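Local coordinates for protein Pcdhgb2 (Mus musculus, PDB 5SZR) that probably mediates calcium-dependent cell-cell adhesion and may help to establish and maintain specific neuronal connections in the brain, here represented by its extracellular cadherin domains 3-6, at residues Ser11-Asp17 with Gln97-Glu103; Asn104-Pro108 with Asp189-Leu195. The contacts are given in a common frame with arbitrary orientation. Where two conformers were deposited one is given. Residue numbers count along the deposited sequence, not the author numbering.

Contact 1 (Ser11-Asp17 with Gln97-Glu103); sequences SVTLRED and QVKILDE. With CA (calcium ion), chain K; CA (calcium ion), chain J.
Glu16 holds two calcium ions, OE2 2.5 Å from the chain K ion and OE1 2.5 Å from the chain J ion; its p chi1 and extended chi2 also let OE2 accept Glu103 N at 2.8 Å. Asp102 OD1 (2.6 Å) and Glu103 O (2.5 Å) also bind the chain K ion. Strands 11-15 and 97-101 run parallel, axes 4.5 Å apart at 28°, pairing Ser11 with Gln97 through Arg15 with Leu101. Backbone hydrogen bonds are Val12 N-Gln97 O (3.3 Å), Lys99 N-Val12 O (2.8 Å), Leu14 N-Lys99 O (2.7 Å), Leu101 N-Leu14 O (2.8 Å) and Glu16 N-Leu101 O (3.3 Å). Apolar Val12, Leu14, Val98 and Ile100 share the face packed on Val24 of strand 23-26, Val12 CG2 3.8 Å from Val98 CG2. Polar Thr13, Lys99 and Arg15 suit the exposed face, beside Leu101; Arg15 NE reaches Glu103 OE1 in a long salt bridge (4.0 Å). First-to-last strand pairing characterises cadherin repeats. Carboxylates gathered this closely need calcium to offset their repulsion.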
ATOM      1  N   SER A  11      57.441 -29.993  36.030  1.00 58.75           N
ATOM      2  CA  SER A  11      56.195 -29.693  35.325  1.00 61.60           C
ATOM      3  C   SER A  11      55.611 -28.390  35.853  1.00 63.50           C
ATOM      4  O   SER A  11      55.396 -28.249  37.062  1.00 68.32           O
ATOM      5  CB  SER A  11      55.179 -30.827  35.474  1.00 63.96           C
ATOM      6  OG  SER A  11      55.578 -31.972  34.742  1.00 69.70           O
ATOM      7  N   VAL A  12      55.357 -27.444  34.947  1.00 59.44           N
ATOM      8  CA  VAL A  12      54.711 -26.181  35.282  1.00 60.08           C
ATOM      9  C   VAL A  12      53.601 -25.918  34.274  1.00 59.34           C
ATOM     10  O   VAL A  12      53.649 -26.390  33.134  1.00 59.38           O
ATOM     11  CB  VAL A  12      55.708 -24.997  35.307  1.00 58.63           C
ATOM     12  CG1 VAL A  12      56.782 -25.219  36.352  1.00 56.77           C
ATOM     13  CG2 VAL A  12      56.327 -24.785  33.933  1.00 58.77           C
ATOM     14  N   THR A  13      52.589 -25.166  34.705  1.00 59.97           N
ATOM     15  CA  THR A  13      51.506 -24.726  33.834  1.00 59.62           C
ATOM     16  C   THR A  13      51.497 -23.205  33.757  1.00 58.89           C
ATOM     17  O   THR A  13      51.760 -22.520  34.750  1.00 58.33           O
ATOM     18  CB  THR A  13      50.132 -25.215  34.317  1.00 60.78           C
ATOM     19  OG1 THR A  13      49.756 -24.506  35.504  1.00 63.54           O
ATOM     20  CG2 THR A  13      50.153 -26.707  34.600  1.00 58.39           C
ATOM     21  N   LEU A  14      51.186 -22.679  32.577  1.00 60.62           N
ATOM     22  CA  LEU A  14      51.110 -21.243  32.357  1.00 62.54           C
ATOM     23  C   LEU A  14      49.808 -20.891  31.654  1.00 66.51           C
ATOM     24  O   LEU A  14      49.399 -21.571  30.707  1.00 70.72           O
ATOM     25  CB  LEU A  14      52.288 -20.734  31.514  1.00 62.04           C
ATOM     26  CG  LEU A  14      53.717 -21.004  31.987  1.00 61.80           C
ATOM     27  CD1 LEU A  14      54.720 -20.393  31.014  1.00 60.68           C
ATOM     28  CD2 LEU A  14      53.934 -20.474  33.396  1.00 62.92           C
ATOM     29  N   ARG A  15      49.153 -19.837  32.131  1.00 66.79           N
ATOM     30  CA  ARG A  15      48.020 -19.280  31.407  0.53 66.25           C
ATOM     31  C   ARG A  15      48.520 -18.573  30.155  1.00 68.55           C
ATOM     32  O   ARG A  15      49.551 -17.894  30.175  1.00 65.99           O
ATOM     33  CB  ARG A  15      47.241 -18.314  32.297  0.53 72.40           C
ATOM     34  CG  ARG A  15      46.533 -18.980  33.473  0.53 68.49           C
ATOM     35  CD  ARG A  15      45.977 -17.945  34.441  0.53 72.79           C
ATOM     36  NE  ARG A  15      45.021 -18.520  35.382  0.53 71.63           N
ATOM     37  CZ  ARG A  15      45.339 -19.004  36.578  0.53 70.68           C
ATOM     38  NH1 ARG A  15      44.395 -19.506  37.362  0.53 71.01           N
ATOM     39  NH2 ARG A  15      46.601 -18.989  36.991  0.53 68.65           N
ATOM     40  N   GLU A  16      47.787 -18.736  29.052  1.00 66.64           N
ATOM     41  CA  GLU A  16      48.260 -18.195  27.782  1.00 65.11           C
ATOM     42  C   GLU A  16      48.345 -16.673  27.768  1.00 66.78           C
ATOM     43  O   GLU A  16      48.947 -16.118  26.843  1.00 60.99           O
ATOM     44  CB  GLU A  16      47.369 -18.676  26.634  1.00 66.24           C
ATOM     45  CG  GLU A  16      45.909 -18.270  26.739  1.00 70.87           C
ATOM     46  CD  GLU A  16      45.157 -18.468  25.428  1.00 68.09           C
ATOM     47  OE1 GLU A  16      45.788 -18.370  24.356  1.00 68.17           O
ATOM     48  OE2 GLU A  16      43.940 -18.728  25.473  1.00 77.17           O
ATOM     49  N   ASP A  17      47.798 -15.987  28.771  1.00 69.16           N
ATOM     50  CA  ASP A  17      47.777 -14.531  28.782  1.00 75.10           C
ATOM     51  C   ASP A  17      48.869 -13.913  29.650  1.00 70.50           C
ATOM     52  O   ASP A  17      48.859 -12.694  29.848  1.00 70.45           O
ATOM     53  CB  ASP A  17      46.406 -14.025  29.241  1.00 85.26           C
ATOM     54  CG  ASP A  17      46.105 -14.378  30.687  1.00 91.21           C
ATOM     55  OD1 ASP A  17      46.565 -13.650  31.591  1.00 95.47           O
ATOM     56  OD2 ASP A  17      45.399 -15.381  30.920  1.00 93.83           O
ATOM     57  N   GLN A  97      58.524 -29.711  31.401  1.00 53.65           N
ATOM     58  CA  GLN A  97      57.368 -29.811  30.519  1.00 55.15           C
ATOM     59  C   GLN A  97      56.387 -28.705  30.887  1.00 56.42           C
ATOM     60  O   GLN A  97      55.798 -28.723  31.974  1.00 57.81           O
ATOM     61  CB  GLN A  97      56.730 -31.190  30.628  1.00 54.94           C
ATOM     62  CG  GLN A  97      57.626 -32.281  30.087  1.00 58.31           C
ATOM     63  CD  GLN A  97      56.991 -33.643  30.148  1.00 63.02           C
ATOM     64  OE1 GLN A  97      55.896 -33.858  29.623  1.00 68.66           O
ATOM     65  NE2 GLN A  97      57.674 -34.580  30.791  1.00 61.81           N
ATOM     66  N   VAL A  98      56.228 -27.739  29.987  1.00 53.98           N
ATOM     67  CA  VAL A  98      55.425 -26.549  30.231  1.00 54.04           C
ATOM     68  C   VAL A  98      54.063 -26.753  29.588  1.00 57.17           C
ATOM     69  O   VAL A  98      53.954 -26.889  28.362  1.00 57.99           O
ATOM     70  CB  VAL A  98      56.109 -25.286  29.685  1.00 53.69           C
ATOM     71  CG1 VAL A  98      55.219 -24.073  29.893  1.00 54.04           C
ATOM     72  CG2 VAL A  98      57.460 -25.084  30.360  1.00 51.87           C
ATOM     73  N   LYS A  99      53.026 -26.777  30.417  1.00 57.50           N
ATOM     74  CA  LYS A  99      51.653 -26.931  29.960  1.00 59.24           C
ATOM     75  C   LYS A  99      51.004 -25.555  29.872  1.00 58.76           C
ATOM     76  O   LYS A  99      51.158 -24.730  30.778  1.00 55.40           O
ATOM     77  CB  LYS A  99      50.876 -27.841  30.910  1.00 61.77           C
ATOM     78  CG  LYS A  99      49.391 -27.898  30.647  1.00 68.31           C
ATOM     79  CD  LYS A  99      48.704 -28.837  31.628  1.00 71.65           C
ATOM     80  CE  LYS A  99      47.195 -28.819  31.433  1.00 75.78           C
ATOM     81  NZ  LYS A  99      46.490 -29.723  32.383  1.00 77.25           N
ATOM     82  N   ILE A 100      50.305 -25.300  28.770  1.00 61.51           N
ATOM     83  CA  ILE A 100      49.631 -24.027  28.553  1.00 60.47           C
ATOM     84  C   ILE A 100      48.150 -24.212  28.840  1.00 62.83           C
ATOM     85  O   ILE A 100      47.563 -25.249  28.501  1.00 63.82           O
ATOM     86  CB  ILE A 100      49.866 -23.509  27.122  1.00 62.44           C
ATOM     87  CG1 ILE A 100      51.362 -23.478  26.810  1.00 60.63           C
ATOM     88  CG2 ILE A 100      49.253 -22.121  26.937  1.00 64.09           C
ATOM     89  CD1 ILE A 100      52.176 -22.650  27.786  1.00 60.04           C
ATOM     90  N   LEU A 101      47.547 -23.218  29.484  1.00 65.74           N
ATOM     91  CA  LEU A 101      46.134 -23.250  29.826  1.00 68.41           C
ATOM     92  C   LEU A 101      45.342 -22.367  28.873  1.00 72.09           C
ATOM     93  O   LEU A 101      45.765 -21.257  28.537  1.00 73.01           O
ATOM     94  CB  LEU A 101      45.912 -22.799  31.271  1.00 68.01           C
ATOM     95  CG  LEU A 101      46.483 -23.764  32.310  1.00 65.49           C
ATOM     96  CD1 LEU A 101      46.287 -23.227  33.717  1.00 67.33           C
ATOM     97  CD2 LEU A 101      45.847 -25.136  32.154  1.00 65.26           C
ATOM     98  N   ASP A 102      44.191 -22.869  28.440  1.00 74.37           N
ATOM     99  CA  ASP A 102      43.351 -22.146  27.499  1.00 76.18           C
ATOM    100  C   ASP A 102      42.571 -21.050  28.212  1.00 78.44           C
ATOM    101  O   ASP A 102      41.903 -21.305  29.218  1.00 80.45           O
ATOM    102  CB  ASP A 102      42.387 -23.109  26.805  1.00 77.89           C
ATOM    103  CG  ASP A 102      41.285 -22.389  26.049  1.00 81.35           C
ATOM    104  OD1 ASP A 102      41.588 -21.402  25.346  1.00 75.33           O
ATOM    105  OD2 ASP A 102      40.115 -22.809  26.171  1.00 77.66           O
ATOM    106  N   GLU A 103      42.658 -19.831  27.686  1.00 77.84           N
ATOM    107  CA  GLU A 103      41.832 -18.714  28.114  1.00 78.32           C
ATOM    108  C   GLU A 103      40.850 -18.357  27.007  1.00 82.64           C
ATOM    109  O   GLU A 103      41.071 -18.650  25.829  1.00 82.30           O
ATOM    110  CB  GLU A 103      42.680 -17.486  28.463  1.00 78.73           C
ATOM    111  CG  GLU A 103      43.728 -17.720  29.547  1.00 77.97           C
ATOM    112  CD  GLU A 103      43.118 -17.933  30.919  1.00 78.27           C
ATOM    113  OE1 GLU A 103      43.603 -18.820  31.660  1.00 70.94           O
ATOM    114  OE2 GLU A 103      42.150 -17.213  31.254  1.00 83.66           O
TER
HETATM  115 CA    CA K 708      42.242 -19.387  23.782  1.00 62.89          CA
HETATM  116 CA    CA J 707      44.941 -17.399  22.160  1.00 61.99          CA
HETATM  117  O   HOH W   1      44.142 -16.353  19.754  1.00 51.15           O
HETATM  118  O   HOH W   2      46.380 -15.586  22.333  1.00 45.10           O

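Contact 2 (Asn104-Pro108 with Asp189-Leu195). With CA (calcium ion), chain L; CA (calcium ion), chain J; CA (calcium ion), chain K.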
ATOM      1  N   ASN A 104      39.757 -17.713  27.404  1.00 82.51           N
ATOM      2  CA  ASN A 104      38.717 -17.282  26.475  1.00 81.30           C
ATOM      3  C   ASN A 104      39.167 -15.977  25.832  1.00 80.04           C
ATOM      4  O   ASN A 104      38.853 -14.885  26.306  1.00 83.40           O
ATOM      5  CB  ASN A 104      37.389 -17.127  27.202  1.00 84.05           C
ATOM      6  CG  ASN A 104      36.227 -16.904  26.259  1.00 84.84           C
ATOM      7  OD1 ASN A 104      36.356 -17.049  25.045  1.00 84.35           O
ATOM      8  ND2 ASN A 104      35.075 -16.557  26.820  1.00 86.78           N
ATOM      9  N   ASP A 105      39.922 -16.088  24.737  1.00 75.65           N
ATOM     10  CA  ASP A 105      40.396 -14.909  24.021  1.00 76.04           C
ATOM     11  C   ASP A 105      40.047 -14.933  22.536  1.00 74.00           C
ATOM     12  O   ASP A 105      40.574 -14.111  21.779  1.00 73.35           O
ATOM     13  CB  ASP A 105      41.909 -14.729  24.207  1.00 76.67           C
ATOM     14  CG  ASP A 105      42.715 -15.919  23.710  1.00 77.65           C
ATOM     15  OD1 ASP A 105      42.134 -17.004  23.511  1.00 73.77           O
ATOM     16  OD2 ASP A 105      43.941 -15.769  23.529  1.00 75.59           O
ATOM     17  N   CYS A 106      39.170 -15.838  22.100  1.00 71.64           N
ATOM     18  CA  CYS A 106      38.735 -15.912  20.709  1.00 70.92           C
ATOM     19  C   CYS A 106      37.230 -15.694  20.652  1.00 72.60           C
ATOM     20  O   CYS A 106      36.467 -16.432  21.285  1.00 72.11           O
ATOM     21  CB  CYS A 106      39.110 -17.255  20.077  1.00 70.49           C
ATOM     22  SG  CYS A 106      40.885 -17.454  19.762  1.00 73.58           S
ATOM     23  N   VAL A 107      36.813 -14.690  19.889  1.00 73.73           N
ATOM     24  CA  VAL A 107      35.394 -14.328  19.779  1.00 75.28           C
ATOM     25  C   VAL A 107      34.671 -15.374  18.938  1.00 71.89           C
ATOM     26  O   VAL A 107      35.272 -15.929  18.000  1.00 64.96           O
ATOM     27  CB  VAL A 107      35.259 -12.929  19.166  1.00 78.42           C
ATOM     28  CG1 VAL A 107      33.801 -12.549  18.941  1.00 68.78           C
ATOM     29  CG2 VAL A 107      35.948 -11.899  20.055  1.00 80.98           C
ATOM     30  N   PRO A 108      33.416 -15.708  19.244  1.00 69.65           N
ATOM     31  CA  PRO A 108      32.632 -16.542  18.321  1.00 67.69           C
ATOM     32  C   PRO A 108      32.336 -15.787  17.034  1.00 66.88           C
ATOM     33  O   PRO A 108      32.123 -14.573  17.040  1.00 68.11           O
ATOM     34  CB  PRO A 108      31.341 -16.830  19.098  1.00 66.95           C
ATOM     35  CG  PRO A 108      31.638 -16.483  20.518  1.00 70.53           C
ATOM     36  CD  PRO A 108      32.686 -15.421  20.491  1.00 70.86           C
ATOM     37  N   ASP A 189      29.820 -17.282  23.638  1.00 77.05           N
ATOM     38  CA  ASP A 189      30.457 -18.464  24.195  1.00 77.17           C
ATOM     39  C   ASP A 189      30.157 -18.579  25.686  1.00 80.23           C
ATOM     40  O   ASP A 189      29.705 -17.631  26.332  1.00 82.27           O
ATOM     41  CB  ASP A 189      31.972 -18.454  23.947  1.00 76.87           C
ATOM     42  CG  ASP A 189      32.682 -17.246  24.558  1.00 78.23           C
ATOM     43  OD1 ASP A 189      32.324 -16.803  25.666  1.00 79.87           O
ATOM     44  OD2 ASP A 189      33.630 -16.742  23.923  1.00 78.15           O
ATOM     45  N   ARG A 190      30.430 -19.761  26.233  1.00 82.80           N
ATOM     46  CA  ARG A 190      30.158 -20.021  27.639  1.00 87.59           C
ATOM     47  C   ARG A 190      31.451 -20.091  28.445  1.00 92.04           C
ATOM     48  O   ARG A 190      31.650 -21.009  29.250  1.00 92.71           O
ATOM     49  CB  ARG A 190      29.342 -21.306  27.785  1.00 88.67           C
ATOM     50  CG  ARG A 190      27.962 -21.212  27.142  1.00 89.28           C
ATOM     51  CD  ARG A 190      27.191 -22.516  27.257  1.00 92.88           C
ATOM     52  NE  ARG A 190      25.831 -22.387  26.737  1.00 95.15           N
ATOM     53  CZ  ARG A 190      24.734 -22.406  27.486  1.00100.58           C
ATOM     54  NH1 ARG A 190      24.828 -22.560  28.800  1.00105.55           N
ATOM     55  NH2 ARG A 190      23.541 -22.278  26.917  1.00100.48           N
ATOM     56  N   GLY A 191      32.336 -19.116  28.234  1.00 93.08           N
ATOM     57  CA  GLY A 191      33.532 -18.972  29.031  1.00 94.81           C
ATOM     58  C   GLY A 191      33.376 -17.895  30.093  1.00 99.25           C
ATOM     59  O   GLY A 191      32.330 -17.270  30.250  1.00101.56           O
ATOM     60  N   LYS A 192      34.455 -17.691  30.838  1.00101.95           N
ATOM     61  CA  LYS A 192      34.474 -16.683  31.891  1.00106.48           C
ATOM     62  C   LYS A 192      35.682 -15.763  31.734  1.00105.79           C
ATOM     63  O   LYS A 192      36.816 -16.175  31.974  1.00105.56           O
ATOM     64  CB  LYS A 192      34.489 -17.341  33.271  1.00112.66           C
ATOM     65  CG  LYS A 192      33.287 -18.232  33.551  1.00116.57           C
ATOM     66  CD  LYS A 192      33.714 -19.676  33.756  1.00118.74           C
ATOM     67  CE  LYS A 192      32.538 -20.552  34.152  1.00121.43           C
ATOM     68  NZ  LYS A 192      32.966 -21.945  34.460  1.00123.55           N
ATOM     69  N   PRO A 193      35.439 -14.510  31.319  1.00105.25           N
ATOM     70  CA  PRO A 193      34.116 -13.973  30.982  1.00104.29           C
ATOM     71  C   PRO A 193      33.673 -14.366  29.574  1.00101.32           C
ATOM     72  O   PRO A 193      34.526 -14.708  28.753  1.00100.32           O
ATOM     73  CB  PRO A 193      34.327 -12.464  31.086  1.00105.08           C
ATOM     74  CG  PRO A 193      35.742 -12.277  30.675  1.00104.03           C
ATOM     75  CD  PRO A 193      36.487 -13.478  31.218  1.00105.37           C
ATOM     76  N   PRO A 194      32.369 -14.324  29.301  1.00 99.37           N
ATOM     77  CA  PRO A 194      31.888 -14.708  27.970  1.00 95.38           C
ATOM     78  C   PRO A 194      32.172 -13.640  26.924  1.00 92.59           C
ATOM     79  O   PRO A 194      32.225 -12.443  27.215  1.00 93.29           O
ATOM     80  CB  PRO A 194      30.380 -14.890  28.175  1.00 96.16           C
ATOM     81  CG  PRO A 194      30.058 -13.986  29.312  1.00100.15           C
ATOM     82  CD  PRO A 194      31.255 -14.041  30.225  1.00101.60           C
ATOM     83  N   LEU A 195      32.355 -14.098  25.688  1.00 89.77           N
ATOM     84  CA  LEU A 195      32.507 -13.235  24.527  1.00 88.51           C
ATOM     85  C   LEU A 195      31.367 -13.497  23.552  1.00 87.49           C
ATOM     86  O   LEU A 195      30.865 -14.621  23.455  1.00 79.73           O
ATOM     87  CB  LEU A 195      33.854 -13.469  23.832  1.00 83.98           C
ATOM     88  CG  LEU A 195      35.106 -13.169  24.656  1.00 83.35           C
ATOM     89  CD1 LEU A 195      36.360 -13.604  23.911  1.00 79.00           C
ATOM     90  CD2 LEU A 195      35.171 -11.693  24.999  1.00 87.05           C
TER
HETATM   91 CA    CA L 709      35.636 -18.103  22.878  1.00 63.32          CA
HETATM   92 CA    CA J 707      44.941 -17.399  22.160  1.00 61.99          CA
HETATM   93 CA    CA K 708      42.242 -19.387  23.782  1.00 62.89          CA
HETATM   94  O   HOH W   1      44.142 -16.353  19.754  1.00 51.15           O
HETATM   95  O   HOH W   2      46.380 -15.586  22.333  1.00 45.10           O
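The interdomain calcium site of a cadherin repeat junction is built here from the linker 104-108 and the loop 189-195 of the following domain. The chain L ion is bound by Asn104 OD1 at 2.5 Å, Cys106 O at 2.5 Å and Asp189 OD2 at 2.6 Å; Asp136, Asp138 and Asn142 complete the site. Asn104 OD1 and Asp189 OD2 lie 3.0 Å apart because both face the metal. An amide suits position 104, since its oxygen takes the ion while its nitrogen donates: Asn104 ND2 bonds Asp189 OD1 at 3.0 Å and, weakly, Pro193 O at 2.7 Å. Cys106 contributes its backbone carbonyl; its thiol is not a ligand of this ion.

Asn104-Asp105-Cys106 is the end of the cadherin linker motif DxNDN that begins at Asp102, with Cys in place of the final Asn. Asn104 and Cys106 serve the chain L ion, while Asp105 between them points away from the loop and serves the other two, with OD1 2.4 Å from the chain K ion and OD2 2.4 Å from the chain J ion.

Across the linker, Asp189 also organises its own loop: OD1 accepts Leu195 N at 2.7 Å and, weakly, Gly191 N at 3.5 Å, while Asp189 N donates to Leu195 O at 2.9 Å. At Gly191 a beta carbon would clash with Asn104 ND2, and the Lys192-Pro193 peptide is cis. Leu195 covers the linker with its apolar side chain, CD1 reaching 4.2 Å from Val107 CG2 and CB 4.0 Å from Pro108 CD, beside the metal ligands.

Contact 1 closes before contact 2 opens; their centres lie 18 Å apart, contact 1 at the end of the first domain in this chain and contact 2 between the linker and the next domain. Strands 9-15 and 91-101 are neighbours in one mixed sheet; the second leads into the linker, while segment 189-195 joins strands 180-189 and 196-206. The two contacts meet where Glu16 OE2 comes within 3.2 Å of Asp105 OD1, like charges bridged by the chain K calcium. The chain J ion joins the first domain to the linker, the chain L ion joins the linker to the second domain, and the chain K ion takes ligands from both, together bracing the junction, consistent with calcium-dependent rigidity of the cadherin ectodomain.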